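Maleylpyruvate isomerase (Ralstonia sp., PDB 2JL4) catalyses the glutathione-dependent isomerisation of maleylpyruvate to fumarylpyruvate in bacterial naphthalene breakdown, working as a homodimer of the zeta glutathione S-transferase class. Local coordinates at residues W8-S13 and Q51-L56; H14-A19 and P67-W72; R111-L116 and A129-W134. All blocks are in the same frame, centred on the assembly; numbering follows the deposited sequence.

Interaction 1. Residues W8-S13 and Q51-L56. With GSH (glutathione), chain C.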
loop_
_atom_site.group_PDB
_atom_site.type_symbol
_atom_site.label_atom_id
_atom_site.label_comp_id
_atom_site.label_asym_id
_atom_site.label_seq_id
_atom_site.Cartn_x
_atom_site.Cartn_y
_atom_site.Cartn_z
ATOM N N TRP A 8 1.503 14.920 14.089
ATOM C CA TRP A 8 0.695 15.923 13.384
ATOM C C TRP A 8 0.917 15.975 11.875
ATOM O O TRP A 8 -0.050 15.956 11.121
ATOM C CB TRP A 8 0.802 17.302 14.029
ATOM C CG TRP A 8 2.144 17.948 13.953
ATOM C CD1 TRP A 8 3.319 17.479 14.473
ATOM C CD2 TRP A 8 2.446 19.206 13.342
ATOM N NE1 TRP A 8 4.339 18.367 14.214
ATOM C CE2 TRP A 8 3.830 19.437 13.523
ATOM C CE3 TRP A 8 1.682 20.161 12.655
ATOM C CZ2 TRP A 8 4.463 20.583 13.042
ATOM C CZ3 TRP A 8 2.309 21.302 12.184
ATOM C CH2 TRP A 8 3.688 21.505 12.381
ATOM N N ARG A 9 2.174 16.004 11.433
ATOM C CA ARG A 9 2.467 16.091 9.997
ATOM C C ARG A 9 2.584 14.741 9.280
ATOM O O ARG A 9 2.727 14.702 8.059
ATOM C CB ARG A 9 3.681 16.981 9.702
ATOM C CG ARG A 9 3.430 18.472 9.944
ATOM C CD ARG A 9 4.105 19.345 8.879
ATOM N NE ARG A 9 4.163 20.763 9.253
ATOM C CZ ARG A 9 3.223 21.673 8.987
ATOM N NH1 ARG A 9 2.106 21.341 8.345
ATOM N NH2 ARG A 9 3.396 22.932 9.379
ATOM N N SER A 10 2.474 13.644 10.021
ATOM C CA SER A 10 2.409 12.316 9.407
ATOM C C SER A 10 1.198 12.173 8.475
ATOM O O SER A 10 0.049 12.377 8.894
ATOM C CB SER A 10 2.395 11.226 10.480
ATOM O OG SER A 10 2.009 9.973 9.928
ATOM N N GLY A 11 1.468 11.839 7.211
ATOM C CA GLY A 11 0.420 11.667 6.199
ATOM C C GLY A 11 -0.563 10.531 6.496
ATOM O O GLY A 11 -1.782 10.689 6.311
ATOM N N THR A 12 -0.032 9.396 6.959
ATOM C CA THR A 12 -0.847 8.259 7.375
ATOM C C THR A 12 -1.652 8.573 8.646
ATOM O O THR A 12 -2.816 8.195 8.739
ATOM C CB THR A 12 0.013 6.989 7.590
ATOM O OG1 THR A 12 1.049 7.265 8.539
ATOM C CG2 THR A 12 0.654 6.513 6.255
ATOM N N SER A 13 -1.043 9.268 9.610
ATOM C CA SER A 13 -1.774 9.761 10.791
ATOM C C SER A 13 -2.979 10.623 10.384
ATOM O O SER A 13 -4.104 10.440 10.880
ATOM C CB SER A 13 -0.862 10.594 11.693
ATOM O OG SER A 13 0.206 9.835 12.228
ATOM N N GLN A 51 7.247 -0.117 14.357
ATOM C CA GLN A 51 7.771 1.196 14.763
ATOM C C GLN A 51 7.490 2.276 13.724
ATOM O O GLN A 51 8.388 3.017 13.305
ATOM C CB GLN A 51 9.271 1.126 15.133
ATOM C CG GLN A 51 9.535 0.397 16.446
ATOM C CD GLN A 51 11.011 0.229 16.758
ATOM O OE1 GLN A 51 11.687 -0.603 16.167
ATOM N NE2 GLN A 51 11.506 1.006 17.705
ATOM N N LEU A 52 6.227 2.332 13.298
ATOM C CA LEU A 52 5.726 3.435 12.477
ATOM C C LEU A 52 4.419 3.962 13.079
ATOM O O LEU A 52 3.780 3.285 13.879
ATOM C CB LEU A 52 5.516 2.997 11.017
ATOM C CG LEU A 52 6.677 2.483 10.146
ATOM C CD1 LEU A 52 6.167 1.922 8.785
ATOM C CD2 LEU A 52 7.757 3.540 9.923
ATOM N N VAL A 53 4.039 5.187 12.723
ATOM C CA VAL A 53 2.723 5.675 13.086
ATOM C C VAL A 53 1.803 5.594 11.863
ATOM O O VAL A 53 2.280 5.599 10.734
ATOM C CB VAL A 53 2.748 7.098 13.711
ATOM C CG1 VAL A 53 3.502 7.083 15.055
ATOM C CG2 VAL A 53 3.307 8.137 12.747
ATOM N N PRO A 54 0.480 5.508 12.079
ATOM C CA PRO A 54 -0.204 5.508 13.366
ATOM C C PRO A 54 -0.396 4.105 13.949
ATOM O O PRO A 54 -0.233 3.109 13.249
ATOM C CB PRO A 54 -1.555 6.120 13.015
ATOM C CG PRO A 54 -1.813 5.639 11.595
ATOM C CD PRO A 54 -0.468 5.422 10.952
ATOM N N ALA A 55 -0.716 4.047 15.238
ATOM C CA ALA A 55 -1.177 2.816 15.886
ATOM C C ALA A 55 -2.429 3.170 16.668
ATOM O O ALA A 55 -2.481 4.237 17.302
ATOM C CB ALA A 55 -0.112 2.251 16.809
ATOM N N LEU A 56 -3.438 2.297 16.603
ATOM C CA LEU A 56 -4.709 2.521 17.307
ATOM C C LEU A 56 -4.975 1.497 18.422
ATOM O O LEU A 56 -5.239 0.312 18.163
ATOM C CB LEU A 56 -5.896 2.580 16.330
ATOM C CG LEU A 56 -7.250 3.050 16.891
ATOM C CD1 LEU A 56 -7.230 4.535 17.317
ATOM C CD2 LEU A 56 -8.400 2.779 15.912
HETATM N N1 GSH C . 1.598 1.390 5.776
HETATM C CA1 GSH C . 1.800 2.132 7.004
HETATM C C1 GSH C . 0.477 2.673 7.482
HETATM O O11 GSH C . -0.245 3.230 6.644
HETATM O O12 GSH C . 0.149 2.556 8.686
HETATM C CB1 GSH C . 2.794 3.265 6.766
HETATM C CG1 GSH C . 3.110 3.983 8.078
HETATM C CD1 GSH C . 4.237 4.981 7.908
HETATM O OE1 GSH C . 5.084 4.813 7.041
HETATM N N2 GSH C . 4.227 6.013 8.755
HETATM C CA2 GSH C . 5.229 7.069 8.754
HETATM C C2 GSH C . 6.279 6.867 9.821
HETATM O O2 GSH C . 5.993 6.408 10.912
HETATM C CB2 GSH C . 4.552 8.418 8.968
HETATM S SG2 GSH C . 3.560 8.965 7.550
HETATM N N3 GSH C . 7.517 7.220 9.525
HETATM C CA3 GSH C . 8.602 7.077 10.476
HETATM C C3 GSH C . 9.913 6.827 9.780
HETATM O O31 GSH C . 9.953 6.828 8.530
HETATM O O32 GSH C . 10.919 6.631 10.488
#
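Thr-12 and Ser-13 lie against the flat cis peptide between Val-53 and Pro-54. The Thr-12 hydroxyl stands off the peptide plane on one side, near its oxygen end, with OG1 3.0 Å from Val-53 O, while the CD corner of the proline ring closes on Thr-12 OG1. At the far end of 8-13 two flat groups of neighbouring residues lie against each other's side chains: Arg-9 CG sits over the centre of one face of the Trp-8 indole, and CZ3 of that ring lies over the Arg-9 guanidinium. The cis-proline loop facing the start of the first helix is the hallmark of the thioredoxin-like domain of glutathione transferases, and residues 10-12 are part of the glutathione-binding site. Ser-10, the N-cap of helix 11-22, has OG anti to its own N (chi1 166°), where it donates to Ser-13 OG at 2.9 Å and lies 3.0 Å from the thiol sulfur SG2 of glutathione. Thr-12 OG1 is turned between backbone N and carbonyl carbon, and from there it meets three things at once: Val-53 O, Ser-10 OG at 3.2 Å and the same sulfur. These hydroxyls and the nearby helix start would probably help to stabilise a thiolate. Apolar cover comes from Val-53 CG2, which approaches the Ser-10 and Ser-13 hydroxyls equally, each OG at 3.6 Å. Ser-13 OG is also bonded to Phe-7 N, which ties the helix start to the preceding loop. Val-53 grips the cysteinyl residue of glutathione through its backbone, as a neighbouring strand would: Val-53 N donates to O2 at 2.9 Å, and N2 of glutathione returns a nearly straight bond (162°) to Val-53 O.

Interaction 2. Residues H14-A19 and P67-W72. With GSH (glutathione), chain C.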
loop_
_atom_site.group_PDB
_atom_site.type_symbol
_atom_site.label_atom_id
_atom_site.label_comp_id
_atom_site.label_asym_id
_atom_site.label_seq_id
_atom_site.Cartn_x
_atom_site.Cartn_y
_atom_site.Cartn_z
ATOM N N HIS A 14 -2.712 11.571 9.486
ATOM C CA HIS A 14 -3.715 12.467 8.935
ATOM C C HIS A 14 -4.822 11.674 8.234
ATOM O O HIS A 14 -6.005 11.955 8.410
ATOM C CB HIS A 14 -3.027 13.451 7.976
ATOM C CG HIS A 14 -3.924 14.513 7.420
ATOM N ND1 HIS A 14 -3.503 15.393 6.446
ATOM C CD2 HIS A 14 -5.209 14.843 7.694
ATOM C CE1 HIS A 14 -4.486 16.224 6.151
ATOM N NE2 HIS A 14 -5.536 15.906 6.886
ATOM N N ARG A 15 -4.422 10.688 7.443
ATOM C CA ARG A 15 -5.348 9.783 6.776
ATOM C C ARG A 15 -6.315 9.132 7.781
ATOM O O ARG A 15 -7.537 9.153 7.591
ATOM C CB ARG A 15 -4.546 8.727 6.011
ATOM C CG ARG A 15 -5.349 7.733 5.183
ATOM C CD ARG A 15 -4.458 6.565 4.762
ATOM N NE ARG A 15 -3.279 6.984 3.999
ATOM C CZ ARG A 15 -2.210 6.220 3.764
ATOM N NH1 ARG A 15 -2.128 4.973 4.243
ATOM N NH2 ARG A 15 -1.209 6.709 3.039
ATOM N N LEU A 16 -5.760 8.571 8.851
ATOM C CA LEU A 16 -6.568 7.891 9.861
ATOM C C LEU A 16 -7.471 8.854 10.627
ATOM O O LEU A 16 -8.630 8.527 10.908
ATOM C CB LEU A 16 -5.682 7.091 10.813
ATOM C CG LEU A 16 -6.376 6.150 11.799
ATOM C CD1 LEU A 16 -7.502 5.338 11.130
ATOM C CD2 LEU A 16 -5.331 5.245 12.422
ATOM N N ARG A 17 -6.938 10.038 10.933
ATOM C CA ARG A 17 -7.691 11.102 11.594
ATOM C C ARG A 17 -8.965 11.468 10.842
ATOM O O ARG A 17 -10.039 11.544 11.443
ATOM C CB ARG A 17 -6.810 12.339 11.826
ATOM C CG ARG A 17 -5.858 12.182 13.019
ATOM C CD ARG A 17 -5.206 13.497 13.444
ATOM N NE ARG A 17 -4.612 14.252 12.340
ATOM C CZ ARG A 17 -3.304 14.352 12.088
ATOM N NH1 ARG A 17 -2.411 13.724 12.844
ATOM N NH2 ARG A 17 -2.881 15.087 11.061
ATOM N N ILE A 18 -8.852 11.670 9.529
ATOM C CA ILE A 18 -10.028 11.941 8.688
ATOM C C ILE A 18 -11.094 10.838 8.820
ATOM O O ILE A 18 -12.275 11.139 9.047
ATOM C CB ILE A 18 -9.659 12.135 7.192
ATOM C CG1 ILE A 18 -8.681 13.301 7.010
ATOM C CG2 ILE A 18 -10.913 12.388 6.379
ATOM C CD1 ILE A 18 -7.951 13.314 5.655
ATOM N N ALA A 19 -10.674 9.579 8.683
ATOM C CA ALA A 19 -11.596 8.440 8.768
ATOM C C ALA A 19 -12.302 8.364 10.123
ATOM O O ALA A 19 -13.510 8.145 10.178
ATOM C CB ALA A 19 -10.880 7.108 8.441
ATOM N N PRO A 67 -4.216 1.407 6.308
ATOM C CA PRO A 67 -5.173 0.861 5.330
ATOM C C PRO A 67 -6.101 -0.185 5.944
ATOM O O PRO A 67 -7.301 -0.162 5.674
ATOM C CB PRO A 67 -4.272 0.200 4.286
ATOM C CG PRO A 67 -2.987 0.921 4.387
ATOM C CD PRO A 67 -2.829 1.163 5.867
ATOM N N ALA A 68 -5.534 -1.065 6.772
ATOM C CA ALA A 68 -6.266 -2.114 7.470
ATOM C C ALA A 68 -7.187 -1.546 8.550
ATOM O O ALA A 68 -8.321 -2.018 8.714
ATOM C CB ALA A 68 -5.284 -3.120 8.090
ATOM N N ILE A 69 -6.694 -0.555 9.295
ATOM C CA ILE A 69 -7.480 0.091 10.358
ATOM C C ILE A 69 -8.713 0.769 9.769
ATOM O O ILE A 69 -9.807 0.679 10.322
ATOM C CB ILE A 69 -6.627 1.113 11.193
ATOM C CG1 ILE A 69 -5.497 0.384 11.941
ATOM C CG2 ILE A 69 -7.503 1.873 12.190
ATOM C CD1 ILE A 69 -4.385 1.272 12.456
ATOM N N ILE A 70 -8.530 1.432 8.632
ATOM C CA ILE A 70 -9.608 2.176 7.995
ATOM C C ILE A 70 -10.664 1.218 7.432
ATOM O O ILE A 70 -11.870 1.472 7.572
ATOM C CB ILE A 70 -9.064 3.172 6.932
ATOM C CG1 ILE A 70 -8.214 4.243 7.631
ATOM C CG2 ILE A 70 -10.211 3.825 6.156
ATOM C CD1 ILE A 70 -7.407 5.147 6.716
ATOM N N GLU A 71 -10.220 0.116 6.829
ATOM C CA GLU A 71 -11.137 -0.920 6.371
ATOM C C GLU A 71 -11.896 -1.501 7.567
ATOM O O GLU A 71 -13.063 -1.891 7.448
ATOM C CB GLU A 71 -10.391 -2.030 5.612
ATOM C CG GLU A 71 -9.858 -1.619 4.226
ATOM C CD GLU A 71 -10.853 -1.808 3.065
ATOM O OE1 GLU A 71 -11.961 -2.360 3.257
ATOM O OE2 GLU A 71 -10.507 -1.415 1.931
ATOM N N TRP A 72 -11.207 -1.560 8.708
ATOM C CA TRP A 72 -11.778 -2.012 9.974
ATOM C C TRP A 72 -12.869 -1.053 10.467
ATOM O O TRP A 72 -13.941 -1.508 10.899
ATOM C CB TRP A 72 -10.666 -2.142 11.022
ATOM C CG TRP A 72 -11.121 -2.574 12.378
ATOM C CD1 TRP A 72 -11.400 -3.855 12.785
ATOM C CD2 TRP A 72 -11.317 -1.741 13.521
ATOM N NE1 TRP A 72 -11.765 -3.862 14.105
ATOM C CE2 TRP A 72 -11.732 -2.579 14.582
ATOM C CE3 TRP A 72 -11.196 -0.365 13.752
ATOM C CZ2 TRP A 72 -12.031 -2.084 15.859
ATOM C CZ3 TRP A 72 -11.499 0.129 15.023
ATOM C CH2 TRP A 72 -11.907 -0.733 16.059
HETATM N N1 GSH C . 1.598 1.390 5.776
HETATM C CA1 GSH C . 1.800 2.132 7.004
HETATM C C1 GSH C . 0.477 2.673 7.482
HETATM O O11 GSH C . -0.245 3.230 6.644
HETATM O O12 GSH C . 0.149 2.556 8.686
HETATM C CB1 GSH C . 2.794 3.265 6.766
HETATM C CG1 GSH C . 3.110 3.983 8.078
HETATM C CD1 GSH C . 4.237 4.981 7.908
HETATM O OE1 GSH C . 5.084 4.813 7.041
HETATM N N2 GSH C . 4.227 6.013 8.755
HETATM C CA2 GSH C . 5.229 7.069 8.754
HETATM C C2 GSH C . 6.279 6.867 9.821
HETATM O O2 GSH C . 5.993 6.408 10.912
HETATM C CB2 GSH C . 4.552 8.418 8.968
HETATM S SG2 GSH C . 3.560 8.965 7.550
HETATM N N3 GSH C . 7.517 7.220 9.525
HETATM C CA3 GSH C . 8.602 7.077 10.476
HETATM C C3 GSH C . 9.913 6.827 9.780
HETATM O O31 GSH C . 9.953 6.828 8.530
HETATM O O32 GSH C . 10.919 6.631 10.488
#
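Leu-16 reaches across to Ile-69 and Ile-70 and meets the two differently. Against Ile-69 the side chains cross at about a right angle, with Leu-16 CD1 set 3.6 Å from the CG2 branch, while Ile-70 slides past in the opposite direction, its CG1 coming within 3.7 Å of the same methyl. With CG anti to the backbone N (chi1 -171°), Leu-16 places CD1 against both isoleucines. The CD1 end of Ile-70 runs on to Arg-15, whose aliphatic part it crosses squarely, touching CG at 3.6 Å. One turn later Ala-19 CB closes on the base of the Ile-70 side chain, 4.0 Å from CG1. Beyond its CG the Arg-15 chain bends at chi3 (-58°), turning the guanidinium toward glutathione. NH1 then lies 3.5 Å from carboxylate oxygen O11 and makes a weak hydrogen bond to Ser-66 OG, and Pro-67 CD approaches the same O11. An electrostatic pull on that carboxylate is likely. The segments run almost exactly parallel (3°) with axes 10.1 Å apart, as expected for two helices on one face of the thioredoxin-like sheet. Leu-16 also rests on Leu-4 of strand 3-6 beneath, whereas helix 163-177 of the C-terminal region packs on the other flank, with Tyr-167 against Arg-15 and Pro-67, and Leu-163 against Ile-70.

Interaction 3. Residues R111-L116 and A129-W134. With GSH (glutathione), chain C.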
loop_
_atom_site.group_PDB
_atom_site.type_symbol
_atom_site.label_atom_id
_atom_site.label_comp_id
_atom_site.label_asym_id
_atom_site.label_seq_id
_atom_site.Cartn_x
_atom_site.Cartn_y
_atom_site.Cartn_z
ATOM N N ARG A 111 12.099 7.728 6.835
ATOM C CA ARG A 111 13.182 6.749 6.868
ATOM C C ARG A 111 13.890 6.678 5.524
ATOM O O ARG A 111 15.114 6.547 5.475
ATOM C CB ARG A 111 12.652 5.370 7.290
ATOM C CG ARG A 111 11.660 4.752 6.291
ATOM C CD ARG A 111 10.851 3.602 6.866
ATOM N NE ARG A 111 10.055 3.007 5.801
ATOM C CZ ARG A 111 9.955 1.704 5.552
ATOM N NH1 ARG A 111 10.558 0.804 6.337
ATOM N NH2 ARG A 111 9.212 1.303 4.529
ATOM N N ILE A 112 13.112 6.786 4.446
ATOM C CA ILE A 112 13.629 6.743 3.073
ATOM C C ILE A 112 14.479 7.984 2.780
ATOM O O ILE A 112 15.580 7.880 2.247
ATOM C CB ILE A 112 12.477 6.667 2.009
ATOM C CG1 ILE A 112 11.446 5.554 2.315
ATOM C CG2 ILE A 112 13.043 6.556 0.583
ATOM C CD1 ILE A 112 12.001 4.133 2.496
ATOM N N LEU A 113 13.955 9.156 3.129
ATOM C CA LEU A 113 14.661 10.415 2.878
ATOM C C LEU A 113 15.957 10.459 3.684
ATOM O O LEU A 113 16.989 10.940 3.205
ATOM C CB LEU A 113 13.760 11.620 3.191
ATOM C CG LEU A 113 12.385 11.626 2.503
ATOM C CD1 LEU A 113 11.642 12.916 2.811
ATOM C CD2 LEU A 113 12.486 11.421 0.979
ATOM N N GLU A 114 15.892 9.914 4.897
ATOM C CA GLU A 114 17.057 9.769 5.756
ATOM C C GLU A 114 18.111 8.873 5.127
ATOM O O GLU A 114 19.310 9.178 5.190
ATOM C CB GLU A 114 16.645 9.226 7.124
ATOM C CG GLU A 114 16.062 10.294 8.031
ATOM C CD GLU A 114 17.091 11.336 8.402
ATOM O OE1 GLU A 114 17.998 11.001 9.191
ATOM O OE2 GLU A 114 16.997 12.478 7.898
ATOM N N TYR A 115 17.659 7.772 4.523
ATOM C CA TYR A 115 18.557 6.884 3.783
ATOM C C TYR A 115 19.225 7.627 2.621
ATOM O O TYR A 115 20.438 7.547 2.456
ATOM C CB TYR A 115 17.816 5.626 3.319
ATOM C CG TYR A 115 18.708 4.469 2.934
ATOM C CD1 TYR A 115 18.857 3.364 3.772
ATOM C CD2 TYR A 115 19.402 4.474 1.727
ATOM C CE1 TYR A 115 19.677 2.296 3.406
ATOM C CE2 TYR A 115 20.217 3.415 1.354
ATOM C CZ TYR A 115 20.349 2.335 2.188
ATOM O OH TYR A 115 21.147 1.298 1.786
ATOM N N LEU A 116 18.445 8.380 1.845
ATOM C CA LEU A 116 18.996 9.217 0.753
ATOM C C LEU A 116 20.042 10.229 1.246
ATOM O O LEU A 116 21.090 10.410 0.611
ATOM C CB LEU A 116 17.890 9.951 -0.017
ATOM C CG LEU A 116 16.757 9.102 -0.614
ATOM C CD1 LEU A 116 15.656 9.993 -1.171
ATOM C CD2 LEU A 116 17.229 8.115 -1.686
ATOM N N ALA A 129 13.210 16.992 -5.057
ATOM C CA ALA A 129 13.089 16.503 -6.435
ATOM C C ALA A 129 12.602 15.051 -6.473
ATOM O O ALA A 129 11.795 14.688 -7.333
ATOM C CB ALA A 129 14.413 16.666 -7.198
ATOM N N TRP A 130 13.111 14.244 -5.535
ATOM C CA TRP A 130 12.657 12.875 -5.291
ATOM C C TRP A 130 11.160 12.822 -4.965
ATOM O O TRP A 130 10.388 12.137 -5.651
ATOM C CB TRP A 130 13.475 12.291 -4.137
ATOM C CG TRP A 130 13.047 10.946 -3.595
ATOM C CD1 TRP A 130 12.134 10.712 -2.600
ATOM C CD2 TRP A 130 13.558 9.659 -3.977
ATOM N NE1 TRP A 130 12.030 9.362 -2.355
ATOM C CE2 TRP A 130 12.897 8.693 -3.179
ATOM C CE3 TRP A 130 14.513 9.227 -4.911
ATOM C CZ2 TRP A 130 13.158 7.321 -3.291
ATOM C CZ3 TRP A 130 14.763 7.862 -5.026
ATOM C CH2 TRP A 130 14.087 6.928 -4.222
ATOM N N CYS A 131 10.757 13.546 -3.920
ATOM C CA CYS A 131 9.381 13.504 -3.446
ATOM C C CYS A 131 8.398 13.929 -4.531
ATOM O O CYS A 131 7.366 13.288 -4.712
ATOM C CB CYS A 131 9.202 14.343 -2.180
ATOM S SG CYS A 131 10.074 13.696 -0.738
ATOM N N GLY A 132 8.735 14.993 -5.255
ATOM C CA GLY A 132 7.914 15.479 -6.368
ATOM C C GLY A 132 7.781 14.494 -7.517
ATOM O O GLY A 132 6.760 14.476 -8.227
ATOM N N THR A 133 8.814 13.680 -7.713
ATOM C CA THR A 133 8.818 12.698 -8.789
ATOM C C THR A 133 7.704 11.678 -8.600
ATOM O O THR A 133 6.935 11.410 -9.528
ATOM C CB THR A 133 10.176 11.993 -8.901
ATOM O OG1 THR A 133 11.177 12.961 -9.235
ATOM C CG2 THR A 133 10.145 10.917 -9.988
ATOM N N TRP A 134 7.605 11.131 -7.392
ATOM C CA TRP A 134 6.625 10.089 -7.108
ATOM C C TRP A 134 5.211 10.657 -6.947
ATOM O O TRP A 134 4.243 10.053 -7.405
ATOM C CB TRP A 134 7.095 9.246 -5.919
ATOM C CG TRP A 134 8.571 8.955 -6.039
ATOM C CD1 TRP A 134 9.556 9.318 -5.164
ATOM C CD2 TRP A 134 9.232 8.297 -7.137
ATOM N NE1 TRP A 134 10.784 8.910 -5.633
ATOM C CE2 TRP A 134 10.617 8.282 -6.841
ATOM C CE3 TRP A 134 8.787 7.706 -8.333
ATOM C CZ2 TRP A 134 11.564 7.695 -7.693
ATOM C CZ3 TRP A 134 9.736 7.125 -9.190
ATOM C CH2 TRP A 134 11.107 7.121 -8.855
HETATM N N1 GSH C . 1.598 1.390 5.776
HETATM C CA1 GSH C . 1.800 2.132 7.004
HETATM C C1 GSH C . 0.477 2.673 7.482
HETATM O O11 GSH C . -0.245 3.230 6.644
HETATM O O12 GSH C . 0.149 2.556 8.686
HETATM C CB1 GSH C . 2.794 3.265 6.766
HETATM C CG1 GSH C . 3.110 3.983 8.078
HETATM C CD1 GSH C . 4.237 4.981 7.908
HETATM O OE1 GSH C . 5.084 4.813 7.041
HETATM N N2 GSH C . 4.227 6.013 8.755
HETATM C CA2 GSH C . 5.229 7.069 8.754
HETATM C C2 GSH C . 6.279 6.867 9.821
HETATM O O2 GSH C . 5.993 6.408 10.912
HETATM C CB2 GSH C . 4.552 8.418 8.968
HETATM S SG2 GSH C . 3.560 8.965 7.550
HETATM N N3 GSH C . 7.517 7.220 9.525
HETATM C CA3 GSH C . 8.602 7.077 10.476
HETATM C C3 GSH C . 9.913 6.827 9.780
HETATM O O31 GSH C . 9.953 6.828 8.530
HETATM O O32 GSH C . 10.919 6.631 10.488
#
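Leu-116 presses its CD1 methyl onto the Trp-130 indole, 3.5 Å from the centroid of the five-membered ring and only 10° off the normal, a clear CH-pi contact. The opposite face of that indole receives NE1 of Trp-134, 3.2 Å above the plane, so the ring is clamped from both sides. Trp-130 owes this position to a first torsion that sets CG anti to its N (chi1 172°), projecting the indole toward helix 110-120. Beside it, Leu-113 CD2 nestles between two partners, 3.7 Å from Trp-130 CD1 and equally far from Cys-131 SG. The ring nitrogen is satisfied outside the pair, by Ile-107 O. Both segments belong to the all-helical C-terminal domain of the glutathione transferase fold; here two successive helices, joined by a short turn, cross at 135°, with the tryptophan bridging axes 11.9 Å apart. Toward Ile-112 the packing thins, Ile-112 CG2 meeting Trp-130 CZ2 at 4.0 Å while the rest of the side chain leads off. On this flank Tyr-115 of the second subunit stands edge-to-face with Trp-130. The outer side of 129-134 carries the exposed Ala-129, to whose carbonyl Thr-133 OG1 bonds back. At the start of 111-116, beyond the apolar contact, Arg-111 is partly exposed; its backbone N donates to glutathione O31 at 2.9 Å, and its NH2 reaches Asp-103 O of the second subunit.

Overall arrangement
All three contacts are buried, yet they differ in depth and chemistry. Interactions 1 and 2 share helix 11-22 in the thioredoxin-like domain and touch directly, Pro-54 packing on Leu-16 and Trp-8 O probably bonding to Arg-17 NH2. Interaction 1 mixes hydroxyls and backbone polar groups with Val-53 and Pro-54 carbons beside the thiol; interaction 2 is largely aliphatic, with one arginine. Interaction 3 lies farther out, its centre about 17 Å from that of the chain, in the helical domain; interactions 2 and 3 both border the second subunit, interaction 3 with aromatic rings. Glutathione links them: interaction 1 meets mainly its cysteinyl part, interaction 2 its gamma-glutamyl carboxylate, and the start of 111-116 its glycyl carboxylate.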